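Local structure of probable cell division protein WhiA (Thermotoga maritima, 3HYI) at residues A[123-128]-A[132-137]; A[170-173]-A[177-180]; A[27-32]-A[100-105]. The protein probably binds DNA in cell division and chromosome segregation, joining a degenerate LAGLIDADG homing endonuclease domain to a C-terminal helix-turn-helix domain. All coordinates share one frame; numbering follows the deposited sequence.

Overall arrangement
Interaction 3 comes first along the chain, followed by interaction 1 and then interaction 2. Interactions 1 and 2 are neighbours, with centres about 8 Å apart, and share one antiparallel sheet: strands 134-138 and 168-172 run side by side in it, and Met125 of the hairpin meets Ile178 of helix 175-184. Interaction 3 lies apart, its centre about 23 Å from that of interaction 1 and 22 Å from that of interaction 2, where helix 25-39 meets the loop leading into helix 108-122. That helix runs directly into strand 123-125. Interactions 1 and 2 lie in one LAGLIDADG-like region, and interaction 3 probably belongs to the same degenerate endonuclease domain, away from the helix-turn-helix domain.

Interaction 1 (A[123-128]-A[132-137])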
loop_
_atom_site.group_PDB
_atom_site.type_symbol
_atom_site.label_atom_id
_atom_site.label_comp_id
_atom_site.label_asym_id
_atom_site.label_seq_id
_atom_site.Cartn_x
_atom_site.Cartn_y
_atom_site.Cartn_z
ATOM N N GLY A 123 1.160 18.417 2.838
ATOM C CA GLY A 123 1.306 17.028 2.412
ATOM C C GLY A 123 0.661 16.042 3.366
ATOM O O GLY A 123 0.249 16.400 4.463
ATOM N N SER A 124 0.560 14.791 2.932
ATOM C CA SER A 124 0.105 13.710 3.803
ATOM C C SER A 124 0.559 12.362 3.272
ATOM O O SER A 124 1.004 12.243 2.130
ATOM C CB SER A 124 -1.420 13.722 3.969
ATOM O OG SER A 124 -2.081 13.561 2.727
ATOM N N MET A 125 0.446 11.352 4.123
ATOM C CA MET A 125 0.824 10.000 3.762
ATOM C C MET A 125 -0.161 9.001 4.342
ATOM O O MET A 125 -0.576 9.102 5.497
ATOM C CB MET A 125 2.227 9.678 4.267
ATOM C CG MET A 125 2.781 8.387 3.699
ATOM S SD MET A 125 4.196 7.785 4.621
ATOM C CE MET A 125 4.380 6.155 3.910
ATOM N N THR A 126 -0.508 8.024 3.520
ATOM C CA THR A 126 -1.425 6.979 3.908
ATOM C C THR A 126 -0.713 5.910 4.729
ATOM O O THR A 126 0.491 5.682 4.567
ATOM C CB THR A 126 -2.044 6.324 2.668
ATOM O OG1 THR A 126 -3.103 7.155 2.170
ATOM C CG2 THR A 126 -2.605 4.971 3.025
ATOM N N ASN A 127 -1.468 5.269 5.615
ATOM C CA ASN A 127 -1.008 4.073 6.305
ATOM C C ASN A 127 -0.715 2.981 5.265
ATOM O O ASN A 127 -1.632 2.511 4.590
ATOM C CB ASN A 127 -2.071 3.595 7.299
ATOM C CG ASN A 127 -1.530 2.592 8.309
ATOM O OD1 ASN A 127 -0.660 1.777 8.000
ATOM N ND2 ASN A 127 -2.058 2.646 9.529
ATOM N N PRO A 128 0.563 2.572 5.138
ATOM C CA PRO A 128 1.000 1.638 4.094
ATOM C C PRO A 128 0.527 0.205 4.306
ATOM O O PRO A 128 0.761 -0.661 3.457
ATOM C CB PRO A 128 2.521 1.713 4.178
ATOM C CG PRO A 128 2.784 2.030 5.588
ATOM C CD PRO A 128 1.686 2.956 6.010
ATOM N N TYR A 132 -0.241 2.576 -0.656
ATOM C CA TYR A 132 1.005 3.252 -0.951
ATOM C C TYR A 132 0.659 4.609 -1.547
ATOM O O TYR A 132 0.317 4.713 -2.728
ATOM C CB TYR A 132 1.860 2.436 -1.920
ATOM C CG TYR A 132 2.412 1.138 -1.359
ATOM C CD1 TYR A 132 2.617 0.966 0.011
ATOM C CD2 TYR A 132 2.761 0.091 -2.208
ATOM C CE1 TYR A 132 3.130 -0.212 0.517
ATOM C CE2 TYR A 132 3.280 -1.097 -1.707
ATOM C CZ TYR A 132 3.462 -1.239 -0.341
ATOM O OH TYR A 132 3.974 -2.403 0.181
ATOM N N HIS A 133 0.734 5.646 -0.718
ATOM C CA HIS A 133 0.387 6.993 -1.149
ATOM C C HIS A 133 1.018 8.064 -0.266
ATOM O O HIS A 133 0.788 8.107 0.941
ATOM C CB HIS A 133 -1.132 7.173 -1.151
ATOM C CG HIS A 133 -1.592 8.413 -1.851
ATOM N ND1 HIS A 133 -1.474 8.583 -3.214
ATOM C CD2 HIS A 133 -2.183 9.538 -1.382
ATOM C CE1 HIS A 133 -1.968 9.759 -3.554
ATOM N NE2 HIS A 133 -2.405 10.359 -2.461
ATOM N N LEU A 134 1.815 8.922 -0.891
ATOM C CA LEU A 134 2.319 10.130 -0.264
ATOM C C LEU A 134 2.009 11.274 -1.214
ATOM O O LEU A 134 2.321 11.191 -2.403
ATOM C CB LEU A 134 3.823 10.023 -0.010
ATOM C CG LEU A 134 4.449 11.217 0.721
ATOM C CD1 LEU A 134 5.624 10.776 1.588
ATOM C CD2 LEU A 134 4.872 12.310 -0.262
ATOM N N GLU A 135 1.382 12.329 -0.698
ATOM C CA GLU A 135 0.942 13.436 -1.541
ATOM C C GLU A 135 1.427 14.787 -1.039
ATOM O O GLU A 135 1.712 14.954 0.141
ATOM C CB GLU A 135 -0.588 13.450 -1.661
ATOM C CG GLU A 135 -1.324 13.612 -0.340
ATOM C CD GLU A 135 -2.820 13.756 -0.521
ATOM O OE1 GLU A 135 -3.402 12.983 -1.310
ATOM O OE2 GLU A 135 -3.416 14.639 0.133
ATOM N N ILE A 136 1.526 15.737 -1.966
ATOM C CA ILE A 136 1.781 17.137 -1.648
ATOM C C ILE A 136 0.788 17.998 -2.423
ATOM O O ILE A 136 0.748 17.958 -3.654
ATOM C CB ILE A 136 3.222 17.549 -2.007
ATOM C CG1 ILE A 136 4.210 16.965 -0.997
ATOM C CG2 ILE A 136 3.360 19.066 -2.031
ATOM C CD1 ILE A 136 5.661 17.169 -1.386
ATOM N N ASN A 137 -0.023 18.759 -1.694
ATOM C CA ASN A 137 -0.992 19.665 -2.298
ATOM C C ASN A 137 -0.377 21.041 -2.517
ATOM O O ASN A 137 0.322 21.556 -1.643
ATOM C CB ASN A 137 -2.237 19.785 -1.419
ATOM C CG ASN A 137 -3.116 18.554 -1.482
ATOM O OD1 ASN A 137 -4.261 18.621 -1.931
ATOM N ND2 ASN A 137 -2.584 17.420 -1.036
HETATM O O HOH W 1 1.823 4.937 2.078
HETATM O O HOH W 2 1.954 -3.054 2.608
#
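Ser124 and Glu135 are the hydrogen-bonded pair of an antiparallel beta hairpin, strands 123-125 and 134-138, in the LAGLIDADG-like region. Glu135 N reaches Ser124 O at 2.9 Å, and Ser124 N returns a bond to Glu135 O. Beyond the strand, Thr126 N continues the ladder to His133 O at 2.9 Å, and a water bridges Thr126 O and His133 N. Gly123 CA lies only 3.1 Å from Glu135 O, where a beta carbon would clash.

The Glu135 carboxylate gathers the polar groups on one face. Ser124 OG makes a weak bond to Glu135 OE2 (3.1 Å); both side chains start between backbone N and carbonyl carbon (chi1 60° in each), which stands them up side by side. His133 NE2 gives a bond of 3.0 Å to Glu135 OE1, which lies in the imidazole plane and accepts with its anti lone pair, while Asn137 ND2 meets Glu135 OE2 from above the carboxylate plane. Lys169 adds a salt bridge to OE1. An alanine in place of Glu135 would probably leave His133 NE2 and Asn137 ND2 without their shared acceptor and Lys169 without its countercharge.

On the other face Met125 CG packs at 4.2 Å from Leu134 CB. Helix 9-16 touches Met125 through Phe9 and Ile13, helix 175-184 touches Met125 through Ile178 and Leu182, and Leu134 through Phe181, and strand 168-172 pairs with strand 134-138.

Interaction 2 (A[170-173]-A[177-180]); sequences LYIK and DILV
Ile172, at the end of strand 168-172, and Ile178, early in helix 175-184, bring their CA atoms to 6.4 Å without any hydrogen bond between the two segments, as the chain turns sharply from sheet into helix. The meeting is one of side chains, and Ile172 supplies the strand's half of it. Its CG2 branch, set opposite the backbone N by a chi1 of -58°, projects to the helix and touches two residues at once: Asp177 CB at 3.5 Å and Ile178 CG1 at 3.7 Å. The two isoleucine side chains run past each other in opposite directions, so the extended arm of Ile178 (chi2 170°) reaches past Ile172 toward the strand, and its CD1 comes to 3.6 Å from Ile172 O. Asp177 presents its methylene to the strand, crossing the Ile172 side chain at a slant; its carboxylate is held by Asn158, whose backbone N bonds to OD2.

Ser174 OG bonds to Asp177 N in this strand-to-helix turn of the LAGLIDADG-like domain, where the helix packs on the sheet: Leu134 touches both isoleucines from the adjoining strand. Ile157 packs on Ile172 and Asp177.

The side chains meet through carbon alone, even at Asp177, whose aliphatic carbon faces Ile172 while its charged end finds a backbone partner. Van der Waals fit, including the Ile178 methyl against Ile172 O, joins the end of the strand to the helix.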
loop_
_atom_site.group_PDB
_atom_site.type_symbol
_atom_site.label_atom_id
_atom_site.label_comp_id
_atom_site.label_asym_id
_atom_site.label_seq_id
_atom_site.Cartn_x
_atom_site.Cartn_y
_atom_site.Cartn_z
ATOM N N LEU A 170 0.604 16.452 -6.073
ATOM C CA LEU A 170 1.754 15.664 -6.498
ATOM C C LEU A 170 1.746 14.398 -5.643
ATOM O O LEU A 170 1.584 14.485 -4.428
ATOM C CB LEU A 170 3.042 16.462 -6.280
ATOM C CG LEU A 170 4.272 16.067 -7.098
ATOM C CD1 LEU A 170 5.411 17.042 -6.835
ATOM C CD2 LEU A 170 4.700 14.656 -6.772
ATOM N N TYR A 171 1.903 13.227 -6.260
ATOM C CA TYR A 171 1.834 11.968 -5.507
ATOM C C TYR A 171 2.919 10.952 -5.863
ATOM O O TYR A 171 3.358 10.866 -7.009
ATOM C CB TYR A 171 0.440 11.330 -5.631
ATOM C CG TYR A 171 0.160 10.675 -6.963
ATOM C CD1 TYR A 171 0.423 9.322 -7.164
ATOM C CD2 TYR A 171 -0.373 11.407 -8.022
ATOM C CE1 TYR A 171 0.172 8.718 -8.385
ATOM C CE2 TYR A 171 -0.632 10.809 -9.246
ATOM C CZ TYR A 171 -0.356 9.465 -9.420
ATOM O OH TYR A 171 -0.610 8.864 -10.631
ATOM N N ILE A 172 3.335 10.190 -4.853
ATOM C CA ILE A 172 4.286 9.091 -5.001
ATOM C C ILE A 172 3.585 7.805 -4.582
ATOM O O ILE A 172 3.037 7.727 -3.483
ATOM C CB ILE A 172 5.528 9.289 -4.101
ATOM C CG1 ILE A 172 6.232 10.610 -4.423
ATOM C CG2 ILE A 172 6.502 8.127 -4.265
ATOM C CD1 ILE A 172 7.248 11.019 -3.380
ATOM N N LYS A 173 3.601 6.803 -5.459
ATOM C CA LYS A 173 2.920 5.529 -5.202
ATOM C C LYS A 173 3.872 4.347 -4.980
ATOM O O LYS A 173 3.463 3.317 -4.448
ATOM C CB LYS A 173 1.952 5.205 -6.343
ATOM C CG LYS A 173 2.605 5.081 -7.709
ATOM C CD LYS A 173 1.703 4.376 -8.701
ATOM C CE LYS A 173 2.484 3.937 -9.923
ATOM N NZ LYS A 173 1.598 3.441 -11.008
ATOM N N ASP A 177 10.187 4.662 -3.410
ATOM C CA ASP A 177 10.337 6.115 -3.547
ATOM C C ASP A 177 9.846 6.873 -2.315
ATOM O O ASP A 177 10.411 7.908 -1.954
ATOM C CB ASP A 177 9.583 6.622 -4.785
ATOM C CG ASP A 177 10.236 6.197 -6.093
ATOM O OD1 ASP A 177 11.362 5.658 -6.062
ATOM O OD2 ASP A 177 9.623 6.414 -7.161
ATOM N N ILE A 178 8.791 6.359 -1.684
ATOM C CA ILE A 178 8.243 6.956 -0.465
ATOM C C ILE A 178 9.256 6.916 0.682
ATOM O O ILE A 178 9.431 7.904 1.396
ATOM C CB ILE A 178 6.932 6.249 -0.038
ATOM C CG1 ILE A 178 5.780 6.663 -0.961
ATOM C CG2 ILE A 178 6.577 6.580 1.403
ATOM C CD1 ILE A 178 4.527 5.839 -0.778
ATOM N N LEU A 179 9.922 5.778 0.851
ATOM C CA LEU A 179 10.942 5.629 1.890
ATOM C C LEU A 179 12.142 6.548 1.654
ATOM O O LEU A 179 12.678 7.127 2.603
ATOM C CB LEU A 179 11.404 4.168 1.990
ATOM C CG LEU A 179 10.384 3.215 2.620
ATOM C CD1 LEU A 179 10.796 1.764 2.421
ATOM C CD2 LEU A 179 10.200 3.531 4.103
ATOM N N VAL A 180 12.557 6.674 0.394
ATOM C CA VAL A 180 13.639 7.586 0.014
ATOM C C VAL A 180 13.260 9.025 0.353
ATOM O O VAL A 180 14.055 9.770 0.927
ATOM C CB VAL A 180 13.952 7.506 -1.499
ATOM C CG1 VAL A 180 15.008 8.532 -1.882
ATOM C CG2 VAL A 180 14.406 6.102 -1.884
#

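Interaction 3 (A[27-32]-A[100-105]); sequences EVISEL and MVIEPF
Ile102 is the residue of the loop 100-105 that fits most extensively against helix 25-39, and its two branches meet successive residues of that helix. Its CD1 lies 3.8 Å from Ile29 CG2, with Ile102 CB only slightly farther from the same methyl, at 4.0 Å. The other branch, Ile102 CG2, sits over the backbone of the next residue, 3.9 Å from Ser30 CA and 4.0 Å from Ser30 CB. A chi1 of -105° puts Ile102 well off a staggered position, so the fit of both branches may come at a modest torsional cost.

Pro104 takes up the neighbouring place. Its CB lies 3.6 Å from Ser30 OG, a van der Waals approach. The hydroxyl points opposite its own backbone N (chi1 -175°), which turns it to the side of Pro104, and there it hydrogen-bonds to the backbone O of Leu110.

Around this first shell, Phe114 of helix 108-122 packs against Ser30 and Pro104 and meets the Phe105 ring edge to face. Leu33, one turn further along helix 25-39, touches Pro104 and Met100. Away from the loop, Glu31 forms salt bridges with Arg61 and Arg116, the latter linking helices 25-39 and 108-122, which probably correspond to the paired LAGLIDADG helices of the homing endonuclease fold.

Chemically, the loop is held to the helix by branched aliphatic groups and a proline. The buried serine hydroxyl is satisfied by a backbone carbonyl beyond the loop, so the same residue offers carbon to Ile102 and a polar link to helix 108-122, tying together the helix and the chain that leads into its partner.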
loop_
_atom_site.group_PDB
_atom_site.type_symbol
_atom_site.label_atom_id
_atom_site.label_comp_id
_atom_site.label_asym_id
_atom_site.label_seq_id
_atom_site.Cartn_x
_atom_site.Cartn_y
_atom_site.Cartn_z
ATOM N N GLU A 27 18.679 26.974 4.412
ATOM C CA GLU A 27 17.820 25.795 4.496
ATOM C C GLU A 27 16.575 26.061 5.344
ATOM O O GLU A 27 15.502 25.529 5.060
ATOM C CB GLU A 27 18.601 24.613 5.067
ATOM C CG GLU A 27 19.613 24.034 4.100
ATOM C CD GLU A 27 20.671 23.209 4.801
ATOM O OE1 GLU A 27 20.396 22.032 5.108
ATOM O OE2 GLU A 27 21.777 23.738 5.047
ATOM N N VAL A 28 16.723 26.888 6.377
ATOM C CA VAL A 28 15.596 27.303 7.216
ATOM C C VAL A 28 14.598 28.144 6.415
ATOM O O VAL A 28 13.385 27.929 6.502
ATOM C CB VAL A 28 16.082 28.095 8.456
ATOM C CG1 VAL A 28 14.913 28.751 9.190
ATOM C CG2 VAL A 28 16.865 27.182 9.391
ATOM N N ILE A 29 15.110 29.097 5.638
ATOM C CA ILE A 29 14.265 29.937 4.783
ATOM C C ILE A 29 13.666 29.116 3.638
ATOM O O ILE A 29 12.526 29.351 3.236
ATOM C CB ILE A 29 15.044 31.148 4.226
ATOM C CG1 ILE A 29 15.313 32.164 5.343
ATOM C CG2 ILE A 29 14.274 31.826 3.106
ATOM C CD1 ILE A 29 16.350 33.205 4.985
ATOM N N SER A 30 14.432 28.153 3.128
ATOM C CA SER A 30 13.945 27.252 2.085
ATOM C C SER A 30 12.772 26.414 2.592
ATOM O O SER A 30 11.768 26.256 1.892
ATOM C CB SER A 30 15.071 26.343 1.580
ATOM O OG SER A 30 14.641 25.550 0.487
ATOM N N GLU A 31 12.892 25.885 3.806
ATOM C CA GLU A 31 11.786 25.133 4.412
ATOM C C GLU A 31 10.576 26.022 4.695
ATOM O O GLU A 31 9.438 25.590 4.515
ATOM C CB GLU A 31 12.222 24.427 5.696
ATOM C CG GLU A 31 11.098 23.622 6.345
ATOM C CD GLU A 31 11.542 22.843 7.557
ATOM O OE1 GLU A 31 10.660 22.308 8.258
ATOM O OE2 GLU A 31 12.761 22.768 7.817
ATOM N N LEU A 32 10.825 27.249 5.145
ATOM C CA LEU A 32 9.756 28.226 5.363
ATOM C C LEU A 32 9.027 28.531 4.056
ATOM O O LEU A 32 7.802 28.613 4.032
ATOM C CB LEU A 32 10.315 29.516 5.967
ATOM C CG LEU A 32 9.295 30.602 6.332
ATOM C CD1 LEU A 32 8.345 30.119 7.425
ATOM C CD2 LEU A 32 10.004 31.883 6.754
ATOM N N MET A 100 11.656 35.471 0.595
ATOM C CA MET A 100 11.417 35.216 -0.830
ATOM C C MET A 100 12.679 35.220 -1.700
ATOM O O MET A 100 12.589 35.028 -2.913
ATOM C CB MET A 100 10.430 36.252 -1.382
ATOM C CG MET A 100 9.090 36.317 -0.651
ATOM S SD MET A 100 8.146 34.778 -0.706
ATOM C CE MET A 100 8.739 33.947 0.754
ATOM N N VAL A 101 13.848 35.426 -1.094
ATOM C CA VAL A 101 15.102 35.538 -1.846
ATOM C C VAL A 101 15.711 34.176 -2.214
ATOM O O VAL A 101 16.509 34.086 -3.149
ATOM C CB VAL A 101 16.140 36.395 -1.075
ATOM C CG1 VAL A 101 17.435 36.534 -1.864
ATOM C CG2 VAL A 101 15.568 37.772 -0.772
ATOM N N ILE A 102 15.333 33.120 -1.496
ATOM C CA ILE A 102 15.908 31.784 -1.721
ATOM C C ILE A 102 15.378 31.108 -2.992
ATOM O O ILE A 102 14.192 31.201 -3.313
ATOM C CB ILE A 102 15.696 30.843 -0.491
ATOM C CG1 ILE A 102 16.998 30.680 0.301
ATOM C CG2 ILE A 102 15.238 29.451 -0.920
ATOM C CD1 ILE A 102 17.439 31.928 1.034
ATOM N N GLU A 103 16.283 30.445 -3.712
ATOM C CA GLU A 103 15.931 29.574 -4.836
ATOM C C GLU A 103 16.017 28.121 -4.354
ATOM O O GLU A 103 17.106 27.545 -4.307
ATOM C CB GLU A 103 16.860 29.821 -6.030
ATOM C CG GLU A 103 16.351 30.900 -6.983
ATOM C CD GLU A 103 17.425 31.441 -7.913
ATOM O OE1 GLU A 103 18.493 31.859 -7.414
ATOM O OE2 GLU A 103 17.197 31.466 -9.142
ATOM N N PRO A 104 14.863 27.523 -4.000
ATOM C CA PRO A 104 14.842 26.278 -3.230
ATOM C C PRO A 104 15.264 25.029 -4.003
ATOM O O PRO A 104 15.626 24.034 -3.386
ATOM C CB PRO A 104 13.374 26.161 -2.808
ATOM C CG PRO A 104 12.629 26.840 -3.887
ATOM C CD PRO A 104 13.502 27.973 -4.344
ATOM N N PHE A 105 15.219 25.084 -5.333
ATOM C CA PHE A 105 15.519 23.919 -6.166
ATOM C C PHE A 105 16.992 23.800 -6.510
ATOM O O PHE A 105 17.445 22.731 -6.894
ATOM C CB PHE A 105 14.714 23.970 -7.464
ATOM C CG PHE A 105 13.242 24.111 -7.246
ATOM C CD1 PHE A 105 12.483 23.019 -6.855
ATOM C CD2 PHE A 105 12.619 25.338 -7.409
ATOM C CE1 PHE A 105 11.124 23.144 -6.640
ATOM C CE2 PHE A 105 11.259 25.472 -7.197
ATOM C CZ PHE A 105 10.508 24.373 -6.812
#